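PDB 2Y7I: STM4351 from Salmonella enterica, which binds arginine with high specificity in the periplasm, as a solute-binding protein of family 3 that probably hands the amino acid on for uptake. Local coordinates for residues A[14-19]-A[161-166]; A[18-23]-A[69-74]; A[52-57]-A[116-121]; A[94-99]-A[174-179]; A[140-145]-A[155-160]. One frame throughout, in Å; residues are numbered along the deposited sequence.

Contact 1 of 5, residues A[14-19]-A[161-166]; sequences ATYAPY and VAAIGK. With ARG (arginine), chain C.
In this two-lobed periplasmic binding protein fold, closed round arginine, the loop 14-19 of one lobe packs on the first turns of helix 161-168 from the other. The tight part centres on Ala163, whose CB sits over one face of the Tyr16 ring, 3.8 Å from its centroid and 19° off the normal, a CH-pi contact. The CD of the bound arginine covers the opposite face, so the ring is sandwiched between helix and ligand, while its hydroxyl is held by Asp160. Beside it, the CA-H of Ala163 points at Ala17 O, with the CA 3.2 Å from that oxygen. The cis peptide before Pro18 turns the loop here, and Pro18 CD lies 4.2 Å from Ala162 CB, with Trp226 and Phe227 of helix 217-227 also against it. The looser side is partly exposed: Lys166 leaves the helix with CG anti to its backbone N (chi1 173°), then bends at chi2, so that its CE rests 3.8 Å from Ala17 CB, and a water donates to both Ala17 O and Ala163 O. At the helix start a second water accepts from Ala162 N and is hydrogen-bonded to Tyr19 OH, which lies 3.6 Å from Ala162 CB.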
# COMPACT_ATOMS: atom_id res chain seq x y z
N ALA A 14 -1.48 8.26 22.13
CA ALA A 14 -2.70 8.71 21.45
C ALA A 14 -2.97 10.21 21.63
O ALA A 14 -4.05 10.61 22.05
CB ALA A 14 -3.89 7.88 21.94
N THR A 15 -1.97 11.01 21.26
CA THR A 15 -1.95 12.46 21.41
C THR A 15 -1.88 13.13 20.04
O THR A 15 -1.68 14.36 19.94
CB THR A 15 -0.67 12.88 22.18
OG1 THR A 15 0.49 12.30 21.54
CG2 THR A 15 -0.72 12.39 23.62
N TYR A 16 -2.04 12.34 18.98
CA TYR A 16 -1.53 12.69 17.66
C TYR A 16 -2.47 12.34 16.50
O TYR A 16 -2.10 11.58 15.62
CB TYR A 16 -0.15 12.00 17.48
CG TYR A 16 0.90 12.81 16.71
CD1 TYR A 16 1.19 14.13 17.07
CD2 TYR A 16 1.61 12.24 15.65
CE1 TYR A 16 2.15 14.87 16.38
CE2 TYR A 16 2.57 12.98 14.95
CZ TYR A 16 2.84 14.29 15.33
OH TYR A 16 3.79 15.03 14.66
N ALA A 17 -3.68 12.89 16.50
CA ALA A 17 -4.61 12.72 15.38
C ALA A 17 -3.93 13.23 14.12
O ALA A 17 -3.25 14.26 14.18
CB ALA A 17 -5.92 13.49 15.63
N PRO A 18 -4.13 12.55 12.97
CA PRO A 18 -4.98 11.38 12.71
C PRO A 18 -4.29 10.01 12.86
O PRO A 18 -4.88 9.00 12.49
CB PRO A 18 -5.35 11.56 11.23
CG PRO A 18 -4.07 12.10 10.64
CD PRO A 18 -3.48 13.01 11.72
N TYR A 19 -3.05 10.00 13.33
CA TYR A 19 -2.30 8.75 13.50
C TYR A 19 -2.92 7.90 14.64
O TYR A 19 -3.28 6.75 14.43
CB TYR A 19 -0.83 9.05 13.80
CG TYR A 19 -0.12 9.83 12.71
CD1 TYR A 19 0.39 9.19 11.59
CD2 TYR A 19 0.02 11.23 12.78
CE1 TYR A 19 1.04 9.90 10.58
CE2 TYR A 19 0.66 11.94 11.78
CZ TYR A 19 1.16 11.27 10.69
OH TYR A 19 1.80 11.96 9.69
N VAL A 161 3.04 17.52 9.51
CA VAL A 161 2.05 18.30 8.78
C VAL A 161 0.62 17.77 8.92
O VAL A 161 -0.31 18.55 9.07
CB VAL A 161 2.46 18.59 7.28
CG1 VAL A 161 2.60 17.30 6.47
CG2 VAL A 161 1.50 19.58 6.64
N ALA A 162 0.46 16.44 8.90
CA ALA A 162 -0.86 15.82 9.04
C ALA A 162 -1.50 16.14 10.39
O ALA A 162 -2.69 16.46 10.47
CB ALA A 162 -0.79 14.29 8.81
N ALA A 163 -0.69 16.06 11.45
CA ALA A 163 -1.18 16.29 12.80
C ALA A 163 -1.54 17.76 13.01
O ALA A 163 -2.62 18.07 13.53
CB ALA A 163 -0.14 15.85 13.82
N ILE A 164 -0.66 18.65 12.57
CA ILE A 164 -0.89 20.09 12.68
C ILE A 164 -2.10 20.48 11.83
O ILE A 164 -3.00 21.22 12.28
CB ILE A 164 0.37 20.89 12.24
CG1 ILE A 164 1.61 20.62 13.14
CG2 ILE A 164 0.07 22.39 12.06
CD1 ILE A 164 1.36 20.54 14.61
N GLY A 165 -2.14 19.96 10.60
CA GLY A 165 -3.25 20.20 9.68
C GLY A 165 -4.58 19.81 10.30
O GLY A 165 -5.57 20.54 10.20
N LYS A 166 -4.59 18.65 10.96
CA LYS A 166 -5.81 18.18 11.62
C LYS A 166 -6.26 19.14 12.72
O LYS A 166 -7.44 19.50 12.79
CB LYS A 166 -5.60 16.75 12.15
CG LYS A 166 -6.73 16.21 13.00
CD LYS A 166 -7.81 15.54 12.15
CE LYS A 166 -8.50 14.42 12.93
NZ LYS A 166 -9.52 14.98 13.88
N ARG C . 6.87 11.60 13.53
CA ARG C . 7.53 12.22 14.72
C ARG C . 8.64 11.31 15.23
O ARG C . 9.28 11.63 16.23
CB ARG C . 6.50 12.50 15.84
CG ARG C . 5.69 11.26 16.26
CD ARG C . 4.79 11.54 17.47
NE ARG C . 3.81 10.46 17.61
CZ ARG C . 2.90 10.38 18.58
NH1 ARG C . 2.82 11.31 19.53
NH2 ARG C . 2.07 9.36 18.60
OXT ARG C . 8.89 10.23 14.67
O HOH W 1 -3.49 16.47 15.66
O HOH W 2 2.24 14.12 7.99

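Contact 2 of 5, residues A[18-23]-A[69-74]; sequences PYEFVD and VIAGMD. With ZN (zinc ion), chain F; ARG (arginine), chain C.
The arginine pocket of this family 3 solute-binding fold is lined here by two pieces of one lobe, a bulged approach to strand 21-22 and the loop 69-74 that follows strand 68-69. Pro18 joins the first piece to helix 31-42 by way of a backbone bond to Phe31. Tyr19 and Glu20 then form a classic beta bulge, both facing Tyr16, and both side chains set out toward the loop. Tyr19 brings CD1 to 4.1 Å from Gly72 CA, a loose contact of the ring with the glycine backbone.

Glu20 carries the polar part. Its CG stands in the crowded position between the backbone N and the carbonyl carbon (chi1 48°), and a bend at chi2 (-94°) lays the carboxylate along Ala71, with OE1 3.5 Å from Ala71 CA. OE2 accepts from NH2 of the ligand at 2.8 Å. Ala71 O takes the ligand's NE and, weakly, the same NH2, so glutamate and carbonyl grip one side of the guanidinium together. Asp32, close to Glu20 OE1, adds another negative charge that may be eased by the cationic ligand.

Phe21 pairs with Val29 in the small hairpin, and just past strand 21-22, in the turn of that hairpin, Asp23 OD2 binds a zinc ion that Asp25 also binds. At the ligand's other end, Gly72 O and Asp74 OD1 both accept from its amino N, and Asp74 N donates to its OXT at 3.0 Å, nearly straight at 164°.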
# COMPACT_ATOMS: atom_id res chain seq x y z
N PRO A 18 -4.13 12.55 12.97
CA PRO A 18 -4.98 11.38 12.71
C PRO A 18 -4.29 10.01 12.86
O PRO A 18 -4.88 9.00 12.49
CB PRO A 18 -5.35 11.56 11.23
CG PRO A 18 -4.07 12.10 10.64
CD PRO A 18 -3.48 13.01 11.72
N TYR A 19 -3.05 10.00 13.33
CA TYR A 19 -2.30 8.75 13.50
C TYR A 19 -2.92 7.90 14.64
O TYR A 19 -3.28 6.75 14.43
CB TYR A 19 -0.83 9.05 13.80
CG TYR A 19 -0.12 9.83 12.71
CD1 TYR A 19 0.39 9.19 11.59
CD2 TYR A 19 0.02 11.23 12.78
CE1 TYR A 19 1.04 9.90 10.58
CE2 TYR A 19 0.66 11.94 11.78
CZ TYR A 19 1.16 11.27 10.69
OH TYR A 19 1.80 11.96 9.69
N GLU A 20 -3.04 8.50 15.82
CA GLU A 20 -3.68 7.86 16.97
C GLU A 20 -4.14 8.94 17.93
O GLU A 20 -3.41 9.90 18.20
CB GLU A 20 -2.75 6.89 17.71
CG GLU A 20 -1.36 7.47 18.01
CD GLU A 20 -0.36 7.11 16.94
OE1 GLU A 20 -0.52 6.02 16.37
OE2 GLU A 20 0.58 7.91 16.68
N PHE A 21 -5.37 8.78 18.41
CA PHE A 21 -6.00 9.72 19.31
C PHE A 21 -7.19 9.05 20.00
O PHE A 21 -7.52 7.89 19.72
CB PHE A 21 -6.41 11.01 18.57
CG PHE A 21 -7.47 10.82 17.51
CD1 PHE A 21 -7.14 10.35 16.24
CD2 PHE A 21 -8.80 11.17 17.78
CE1 PHE A 21 -8.11 10.20 15.26
CE2 PHE A 21 -9.78 11.02 16.81
CZ PHE A 21 -9.43 10.54 15.54
N VAL A 22 -7.81 9.78 20.92
CA VAL A 22 -8.88 9.23 21.74
C VAL A 22 -10.18 9.88 21.30
O VAL A 22 -10.25 11.10 21.17
CB VAL A 22 -8.61 9.45 23.25
CG1 VAL A 22 -9.66 8.77 24.11
CG2 VAL A 22 -7.23 8.90 23.62
N ASP A 23 -11.18 9.07 21.00
CA ASP A 23 -12.49 9.61 20.60
C ASP A 23 -13.35 9.88 21.82
O ASP A 23 -12.89 9.74 22.96
CB ASP A 23 -13.20 8.66 19.62
CG ASP A 23 -13.59 7.34 20.26
OD1 ASP A 23 -13.57 7.21 21.50
OD2 ASP A 23 -13.94 6.41 19.50
N VAL A 69 5.44 -1.39 18.92
CA VAL A 69 5.08 0.02 19.06
C VAL A 69 4.65 0.51 17.69
O VAL A 69 5.34 0.26 16.68
CB VAL A 69 6.27 0.86 19.60
CG1 VAL A 69 6.09 2.34 19.32
CG2 VAL A 69 6.44 0.64 21.09
N ILE A 70 3.50 1.18 17.65
CA ILE A 70 3.09 1.93 16.46
C ILE A 70 2.61 3.31 16.94
O ILE A 70 1.74 3.40 17.82
CB ILE A 70 2.04 1.15 15.61
CG1 ILE A 70 1.91 1.75 14.20
CG2 ILE A 70 0.67 1.03 16.33
CD1 ILE A 70 0.97 0.96 13.25
N ALA A 71 3.22 4.37 16.41
CA ALA A 71 2.95 5.72 16.93
C ALA A 71 3.41 6.86 16.03
O ALA A 71 4.02 7.82 16.49
CB ALA A 71 3.56 5.88 18.34
N GLY A 72 3.11 6.76 14.73
CA GLY A 72 3.58 7.74 13.76
C GLY A 72 5.09 7.92 13.86
O GLY A 72 5.59 9.02 13.70
N MET A 73 5.80 6.82 14.09
CA MET A 73 7.21 6.87 14.48
C MET A 73 8.16 6.68 13.29
O MET A 73 8.23 5.59 12.71
CB MET A 73 7.49 5.79 15.55
CG MET A 73 8.96 5.71 16.02
SD MET A 73 9.28 4.47 17.30
CE MET A 73 8.55 5.30 18.74
N ASP A 74 8.88 7.75 12.95
CA ASP A 74 9.90 7.73 11.89
C ASP A 74 11.00 6.74 12.26
O ASP A 74 11.45 6.71 13.41
CB ASP A 74 10.55 9.11 11.72
CG ASP A 74 9.61 10.15 11.10
OD1 ASP A 74 8.38 10.01 11.18
OD2 ASP A 74 10.14 11.13 10.52
ZN ZN F . -15.71 5.45 20.14
N ARG C . 6.87 11.60 13.53
CA ARG C . 7.53 12.22 14.72
C ARG C . 8.64 11.31 15.23
O ARG C . 9.28 11.63 16.23
CB ARG C . 6.50 12.50 15.84
CG ARG C . 5.69 11.26 16.26
CD ARG C . 4.79 11.54 17.47
NE ARG C . 3.81 10.46 17.61
CZ ARG C . 2.90 10.38 18.58
NH1 ARG C . 2.82 11.31 19.53
NH2 ARG C . 2.07 9.36 18.60
OXT ARG C . 8.89 10.23 14.67

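Contact 3 of 5, residues A[52-57]-A[116-121]; sequences QSFDSL and GLENGT. With ZN (zinc ion), chain D; ARG (arginine), chain C.
At the cleft between the two lobes of the binding protein, the loop 52-57 meets the type II turn Glu118-Thr121 that ends strand 114-118, with arginine enclosed between them. Phe54, its CG anti to the backbone N (chi1 180°), lays one face against the ligand, whose CD stands 3.6 Å above the ring plane. The edge of the same ring meets the turn, Phe54 CE2 lying 3.5 Å from Gly120 O. Glu118 comes in extended, its carboxylate almost parallel to the ring, 4° apart; OE1 accepts from the ligand's NH1 at 2.8 Å, while OE2 accepts from Thr15. Two waters bridge the lobes: one accepts from Phe54 N and donates weakly to Glu118 OE2, the other links Asp55 N to Asn119 O. Asp55 OD2 binds a zinc ion at 2.1 Å, which Asp140 also binds while accepting from Asn119 ND2. Ser53 OG donates to Asp55 OD1, fixing the carboxylate's rotation. Asn119 CB lies beside Asp55 OD2, the two side chains pointing the same way. The guanidinium thus has an aromatic face and a carboxylate from opposite lobes, suited to a flat cation; a zinc bound by both lobes is consistent with a further tie across the cleft.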
# COMPACT_ATOMS: atom_id res chain seq x y z
N GLN A 52 0.58 5.74 26.37
CA GLN A 52 1.52 6.37 27.31
C GLN A 52 2.36 7.39 26.54
O GLN A 52 2.25 7.47 25.31
CB GLN A 52 2.39 5.32 28.02
CG GLN A 52 3.30 4.50 27.09
CD GLN A 52 4.04 3.39 27.83
OE1 GLN A 52 3.43 2.46 28.36
NE2 GLN A 52 5.37 3.47 27.85
N SER A 53 3.18 8.17 27.23
CA SER A 53 3.93 9.26 26.57
C SER A 53 4.83 8.73 25.45
O SER A 53 5.40 7.64 25.56
CB SER A 53 4.73 10.08 27.60
OG SER A 53 5.69 9.28 28.29
N PHE A 54 4.95 9.50 24.37
CA PHE A 54 5.72 9.06 23.19
C PHE A 54 7.16 8.70 23.53
O PHE A 54 7.69 7.69 23.04
CB PHE A 54 5.72 10.14 22.10
CG PHE A 54 6.49 9.74 20.85
CD1 PHE A 54 5.90 8.96 19.87
CD2 PHE A 54 7.82 10.15 20.67
CE1 PHE A 54 6.61 8.59 18.71
CE2 PHE A 54 8.54 9.79 19.52
CZ PHE A 54 7.94 9.00 18.56
N ASP A 55 7.78 9.51 24.39
CA ASP A 55 9.19 9.32 24.76
C ASP A 55 9.44 8.09 25.63
O ASP A 55 10.60 7.70 25.83
CB ASP A 55 9.74 10.57 25.45
CG ASP A 55 9.04 10.87 26.78
OD1 ASP A 55 8.00 10.26 27.09
OD2 ASP A 55 9.56 11.73 27.52
N SER A 56 8.37 7.48 26.15
CA SER A 56 8.50 6.29 27.00
C SER A 56 8.30 4.98 26.23
O SER A 56 8.45 3.90 26.80
CB SER A 56 7.50 6.35 28.17
OG SER A 56 6.19 6.05 27.71
N LEU A 57 7.98 5.09 24.94
CA LEU A 57 7.56 3.92 24.17
C LEU A 57 8.72 2.98 23.86
O LEU A 57 8.60 1.77 24.07
CB LEU A 57 6.86 4.34 22.88
CG LEU A 57 5.45 4.92 23.01
CD1 LEU A 57 5.01 5.47 21.66
CD2 LEU A 57 4.44 3.88 23.55
N GLY A 116 6.71 24.96 21.00
CA GLY A 116 6.41 23.70 21.68
C GLY A 116 6.54 22.51 20.75
O GLY A 116 6.27 22.61 19.55
N LEU A 117 6.95 21.38 21.31
CA LEU A 117 7.12 20.14 20.56
C LEU A 117 7.13 18.98 21.55
O LEU A 117 7.15 19.20 22.76
CB LEU A 117 8.41 20.16 19.72
CG LEU A 117 9.65 20.79 20.37
CD1 LEU A 117 10.32 19.85 21.38
CD2 LEU A 117 10.65 21.24 19.33
N GLU A 118 7.11 17.75 21.05
CA GLU A 118 7.03 16.58 21.92
C GLU A 118 8.41 16.01 22.24
O GLU A 118 9.26 15.93 21.35
CB GLU A 118 6.19 15.50 21.25
CG GLU A 118 5.45 14.54 22.17
CD GLU A 118 4.36 13.79 21.42
OE1 GLU A 118 4.66 13.33 20.32
OE2 GLU A 118 3.20 13.72 21.89
N ASN A 119 8.62 15.62 23.50
CA ASN A 119 9.84 14.94 23.93
C ASN A 119 10.06 13.68 23.13
O ASN A 119 9.10 12.96 22.86
CB ASN A 119 9.74 14.56 25.41
CG ASN A 119 10.16 15.67 26.34
OD1 ASN A 119 11.20 16.29 26.13
ND2 ASN A 119 9.36 15.92 27.37
N GLY A 120 11.30 13.40 22.75
CA GLY A 120 11.65 12.14 22.08
C GLY A 120 11.47 12.09 20.57
O GLY A 120 11.78 11.06 19.93
N THR A 121 11.02 13.20 20.00
CA THR A 121 10.67 13.25 18.57
C THR A 121 11.80 13.72 17.65
O THR A 121 12.77 14.34 18.09
CB THR A 121 9.41 14.13 18.29
OG1 THR A 121 9.67 15.50 18.63
CG2 THR A 121 8.23 13.62 19.09
ZN ZN D . 8.36 12.01 29.18
N ARG C . 6.87 11.60 13.53
CA ARG C . 7.53 12.22 14.72
C ARG C . 8.64 11.31 15.23
O ARG C . 9.28 11.63 16.23
CB ARG C . 6.50 12.50 15.84
CG ARG C . 5.69 11.26 16.26
CD ARG C . 4.79 11.54 17.47
NE ARG C . 3.81 10.46 17.61
CZ ARG C . 2.90 10.38 18.58
NH1 ARG C . 2.82 11.31 19.53
NH2 ARG C . 2.07 9.36 18.60
OXT ARG C . 8.89 10.23 14.67
O HOH W 3 3.49 11.69 24.08
O HOH W 4 7.06 12.33 24.62

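Contact 4 of 5, residues A[94-99]-A[174-179]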
# COMPACT_ATOMS: atom_id res chain seq x y z
N SER A 94 7.24 16.11 5.76
CA SER A 94 7.83 17.35 6.25
C SER A 94 7.18 17.85 7.54
O SER A 94 6.00 17.59 7.80
CB SER A 94 7.78 18.44 5.17
OG SER A 94 8.63 18.10 4.10
N ALA A 95 7.97 18.54 8.35
CA ALA A 95 7.51 19.06 9.62
C ALA A 95 7.16 20.53 9.43
O ALA A 95 7.77 21.22 8.63
CB ALA A 95 8.56 18.88 10.68
N VAL A 96 6.16 20.99 10.18
CA VAL A 96 5.69 22.36 10.07
C VAL A 96 5.52 22.99 11.44
O VAL A 96 5.35 22.29 12.46
CB VAL A 96 4.35 22.45 9.27
CG1 VAL A 96 4.53 22.00 7.80
CG2 VAL A 96 3.23 21.67 9.93
N VAL A 97 5.56 24.32 11.47
CA VAL A 97 5.21 25.08 12.66
C VAL A 97 3.81 25.62 12.44
O VAL A 97 3.47 26.04 11.34
CB VAL A 97 6.16 26.27 12.92
CG1 VAL A 97 5.83 26.95 14.26
CG2 VAL A 97 7.61 25.81 12.90
N VAL A 98 2.99 25.57 13.49
CA VAL A 98 1.73 26.30 13.48
C VAL A 98 1.88 27.51 14.42
O VAL A 98 2.41 27.38 15.51
CB VAL A 98 0.53 25.41 13.84
CG1 VAL A 98 0.73 24.65 15.20
CG2 VAL A 98 -0.78 26.21 13.78
N THR A 99 1.46 28.68 13.94
CA THR A 99 1.51 29.92 14.73
C THR A 99 0.18 30.63 14.55
O THR A 99 -0.65 30.18 13.78
CB THR A 99 2.66 30.87 14.27
OG1 THR A 99 2.30 31.52 13.04
CG2 THR A 99 4.00 30.10 14.11
N TYR A 174 -5.18 30.25 13.46
CA TYR A 174 -3.81 29.78 13.35
C TYR A 174 -3.55 29.31 11.92
O TYR A 174 -4.50 29.16 11.15
CB TYR A 174 -3.57 28.66 14.39
CG TYR A 174 -3.77 29.22 15.79
CD1 TYR A 174 -5.05 29.33 16.34
CD2 TYR A 174 -2.69 29.70 16.52
CE1 TYR A 174 -5.24 29.87 17.61
CE2 TYR A 174 -2.87 30.24 17.79
CZ TYR A 174 -4.14 30.33 18.32
OH TYR A 174 -4.31 30.88 19.57
N ALA A 175 -2.29 29.10 11.56
CA ALA A 175 -1.94 28.65 10.21
C ALA A 175 -0.59 27.97 10.21
O ALA A 175 0.27 28.26 11.05
CB ALA A 175 -1.93 29.81 9.20
N ILE A 176 -0.41 27.05 9.25
CA ILE A 176 0.88 26.45 9.00
C ILE A 176 1.82 27.55 8.49
O ILE A 176 1.48 28.30 7.56
CB ILE A 176 0.80 25.29 7.97
CG1 ILE A 176 0.11 24.06 8.59
CG2 ILE A 176 2.21 24.90 7.47
CD1 ILE A 176 -0.25 22.95 7.56
N MET A 177 2.99 27.65 9.12
CA MET A 177 3.99 28.63 8.77
C MET A 177 4.60 28.32 7.41
O MET A 177 4.72 27.15 7.03
CB MET A 177 5.06 28.69 9.87
CG MET A 177 5.94 29.92 9.82
SD MET A 177 7.18 29.94 11.15
CE MET A 177 8.34 28.73 10.49
N ASP A 178 4.96 29.36 6.66
CA ASP A 178 5.45 29.17 5.30
C ASP A 178 6.69 28.27 5.21
O ASP A 178 6.72 27.34 4.38
CB ASP A 178 5.66 30.50 4.58
CG ASP A 178 4.35 31.13 4.10
OD1 ASP A 178 3.35 30.39 4.01
OD2 ASP A 178 4.33 32.35 3.82
N GLU A 179 7.70 28.52 6.04
CA GLU A 179 8.91 27.71 5.97
C GLU A 179 8.70 26.38 6.67
O GLU A 179 8.35 26.35 7.85
CB GLU A 179 10.13 28.44 6.57
CG GLU A 179 11.43 27.63 6.39
CD GLU A 179 12.67 28.27 6.98
OE1 GLU A 179 12.59 29.36 7.60
OE2 GLU A 179 13.75 27.67 6.82
O HOH W 5 6.17 25.31 8.87
O HOH W 6 2.07 30.37 10.62
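Strands 95-100 and 174-176 run antiparallel at the end of the mixed five-stranded sheet of one lobe; the axes of segments 95-99 and 174-176 are 4.8 Å apart at 163°. Backbone hydrogen bonds form the seam. Thr99 and Ala175 make a hydrogen-bonded pair, with Ala175 N donating to Thr99 O at 3.0 Å and Thr99 N returning to Ala175 O at 3.2 Å. Farther along, Met177 N reaches Val97 O at 2.8 Å, nearly straight and close to the C=O axis. Val98 and Ile176 form the non-hydrogen-bonded pair between, where CA-H groups point at the carbonyls of the facing strand.

One water continues the ladder where the second segment has left the strand, accepting from Val97 N and donating to Met177 O and Glu179 O; another bridges Thr99 OG1 to Ala175 O beside the existing pair.

Apolar contacts cover both faces. On the face of Val98 and Ile176, Ile176 CG2 meets Val96 CB obliquely at 3.7 Å, and Val98 CG2, anti to its backbone N, crosses to Tyr174 CB at 3.8 Å. On the other, Met177 lies alongside Val97, its chain extended until a bend at chi3 (76°) brings CE to 3.9 Å from Val97 CG2.

Helices 142-150 and 161-168 pack on the Val98 side, Leu149 and Leu168 touching both Val98 and Tyr174. Strand 156-160 flanks strand 95-100 across from strand 174-176, which is outermost within the chain.

Contact 5 of 5, residues A[140-145]-A[155-160]; sequences DSYLNA and EGVFGD. With ZN (zinc ion), chain D; ARG (arginine), chain C.
Helix 142-150 begins just after Asp140 and lies against strand 156-160, the nearest backbones being those of Ala145 and Val157, whose CA atoms are 6.6 Å apart. Ser141 is the N-cap, its OG accepting from Leu143 N; Tyr142, the first helical residue, points toward the strand. The Tyr142 OH donates to Phe158 O at 2.7 Å, in the carbonyl plane, and also takes a weak bond from Glu118 N; the buried hydroxyl is used both ways. Along the ring edge, in its plane, Val157 CG1 packs 3.7 Å from Tyr142 CD1, tyrosine and valine pointing past one another, antiparallel. The other branch, Val157 CG2, lies 4.0 Å from Ala145 CB, so one valine touches residues a helical turn apart. Gly159 CA lies 3.8 Å from Tyr142 OH. At the strand's end Asp160 OD2 accepts from the ligand's amino N at 2.8 Å, with His123 as a further donor. At the other end Asp140 OD2 binds zinc at 1.9 Å. Strand 135-139, helix 142-150 and strand 156-160 make a beta-alpha-beta crossover, its parallel strands flanking strand 114-118, with Asp160 at the C-terminal end of the last strand, as in the alpha/beta lobes of periplasmic binding proteins.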
# COMPACT_ATOMS: atom_id res chain seq x y z
N ASP A 140 5.16 16.20 26.97
CA ASP A 140 4.82 14.79 26.70
C ASP A 140 3.47 14.60 26.00
O ASP A 140 2.93 13.49 25.95
CB ASP A 140 4.94 13.93 27.96
CG ASP A 140 6.36 13.48 28.21
OD1 ASP A 140 7.27 14.07 27.58
OD2 ASP A 140 6.60 12.56 29.01
N SER A 141 2.91 15.68 25.47
CA SER A 141 1.67 15.58 24.71
C SER A 141 1.44 16.83 23.88
O SER A 141 1.39 17.93 24.43
CB SER A 141 0.48 15.39 25.67
OG SER A 141 -0.74 15.44 24.96
N TYR A 142 1.32 16.64 22.56
CA TYR A 142 0.96 17.75 21.67
C TYR A 142 -0.31 18.48 22.15
O TYR A 142 -0.43 19.68 21.95
CB TYR A 142 0.91 17.30 20.19
CG TYR A 142 2.28 17.35 19.54
CD1 TYR A 142 2.86 18.56 19.20
CD2 TYR A 142 3.02 16.18 19.30
CE1 TYR A 142 4.14 18.63 18.62
CE2 TYR A 142 4.30 16.23 18.72
CZ TYR A 142 4.86 17.46 18.39
OH TYR A 142 6.14 17.54 17.85
N LEU A 143 -1.20 17.78 22.85
CA LEU A 143 -2.41 18.43 23.38
C LEU A 143 -2.11 19.57 24.37
O LEU A 143 -2.72 20.64 24.33
CB LEU A 143 -3.38 17.41 24.02
CG LEU A 143 -3.75 16.08 23.35
CD1 LEU A 143 -4.99 15.46 24.02
CD2 LEU A 143 -3.95 16.19 21.84
N ASN A 144 -1.15 19.34 25.27
CA ASN A 144 -0.72 20.39 26.19
C ASN A 144 0.00 21.53 25.47
O ASN A 144 -0.09 22.69 25.88
CB ASN A 144 0.20 19.80 27.26
CG ASN A 144 -0.48 18.72 28.08
OD1 ASN A 144 -0.04 17.58 28.10
ND2 ASN A 144 -1.56 19.08 28.75
N ALA A 145 0.74 21.17 24.43
CA ALA A 145 1.46 22.14 23.59
C ALA A 145 0.46 23.09 22.92
O ALA A 145 0.60 24.32 23.00
CB ALA A 145 2.31 21.42 22.55
N GLU A 155 4.80 30.69 21.02
CA GLU A 155 4.56 31.34 19.73
C GLU A 155 4.25 30.35 18.61
O GLU A 155 3.64 30.71 17.61
CB GLU A 155 5.72 32.26 19.33
CG GLU A 155 5.79 33.51 20.21
CD GLU A 155 4.49 34.30 20.17
OE1 GLU A 155 4.27 35.03 19.18
OE2 GLU A 155 3.69 34.21 21.13
N GLY A 156 4.69 29.10 18.78
CA GLY A 156 4.41 28.07 17.79
C GLY A 156 4.40 26.68 18.39
O GLY A 156 4.79 26.47 19.54
N VAL A 157 3.93 25.73 17.59
CA VAL A 157 4.00 24.30 17.91
C VAL A 157 4.51 23.64 16.64
O VAL A 157 4.03 23.94 15.56
CB VAL A 157 2.63 23.73 18.38
CG1 VAL A 157 2.69 22.18 18.45
CG2 VAL A 157 2.25 24.28 19.78
N PHE A 158 5.50 22.76 16.79
CA PHE A 158 6.25 22.18 15.66
C PHE A 158 6.01 20.67 15.65
O PHE A 158 6.25 20.00 16.66
CB PHE A 158 7.73 22.52 15.88
CG PHE A 158 8.67 22.03 14.81
CD1 PHE A 158 8.46 22.32 13.46
CD2 PHE A 158 9.82 21.34 15.17
CE1 PHE A 158 9.37 21.89 12.48
CE2 PHE A 158 10.75 20.91 14.20
CZ PHE A 158 10.51 21.18 12.85
N GLY A 159 5.49 20.16 14.53
CA GLY A 159 5.14 18.74 14.40
C GLY A 159 4.88 18.28 12.97
O GLY A 159 5.17 19.02 12.02
N ASP A 160 4.33 17.07 12.82
CA ASP A 160 4.05 16.53 11.48
C ASP A 160 2.91 17.29 10.82
O ASP A 160 1.95 17.67 11.48
CB ASP A 160 3.75 15.01 11.51
CG ASP A 160 5.01 14.17 11.73
OD1 ASP A 160 5.77 13.95 10.77
OD2 ASP A 160 5.26 13.73 12.86
ZN ZN D . 8.36 12.01 29.18
N ARG C . 6.87 11.60 13.53
CA ARG C . 7.53 12.22 14.72
C ARG C . 8.64 11.31 15.23
O ARG C . 9.28 11.63 16.23
CB ARG C . 6.50 12.50 15.84
CG ARG C . 5.69 11.26 16.26
CD ARG C . 4.79 11.54 17.47
NE ARG C . 3.81 10.46 17.61
CZ ARG C . 2.90 10.38 18.58
NH1 ARG C . 2.82 11.31 19.53
NH2 ARG C . 2.07 9.36 18.60
OXT ARG C . 8.89 10.23 14.67

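Contacts 1, 2, 3 and 5 all touch the bound arginine, their centres 8 to 15 Å apart; contact 4 stands off it. Contact 2 joins parts of one lobe, and contacts 4 and 5 lie in the other, where their strands 95-100 and 156-160 are neighbours in the five-stranded sheet that also holds strand 114-118 of contact 3. Contacts 1 and 3 bridge the lobes. Along the chain, contacts 3 and 5 are nested inside the loop closed by contact 1, contact 5 is also nested in the loop closed by contact 4, and contacts 1 and 4 cross. Contacts 3 and 5 share one zinc ion. Residues far apart in sequence thus close round one ligand.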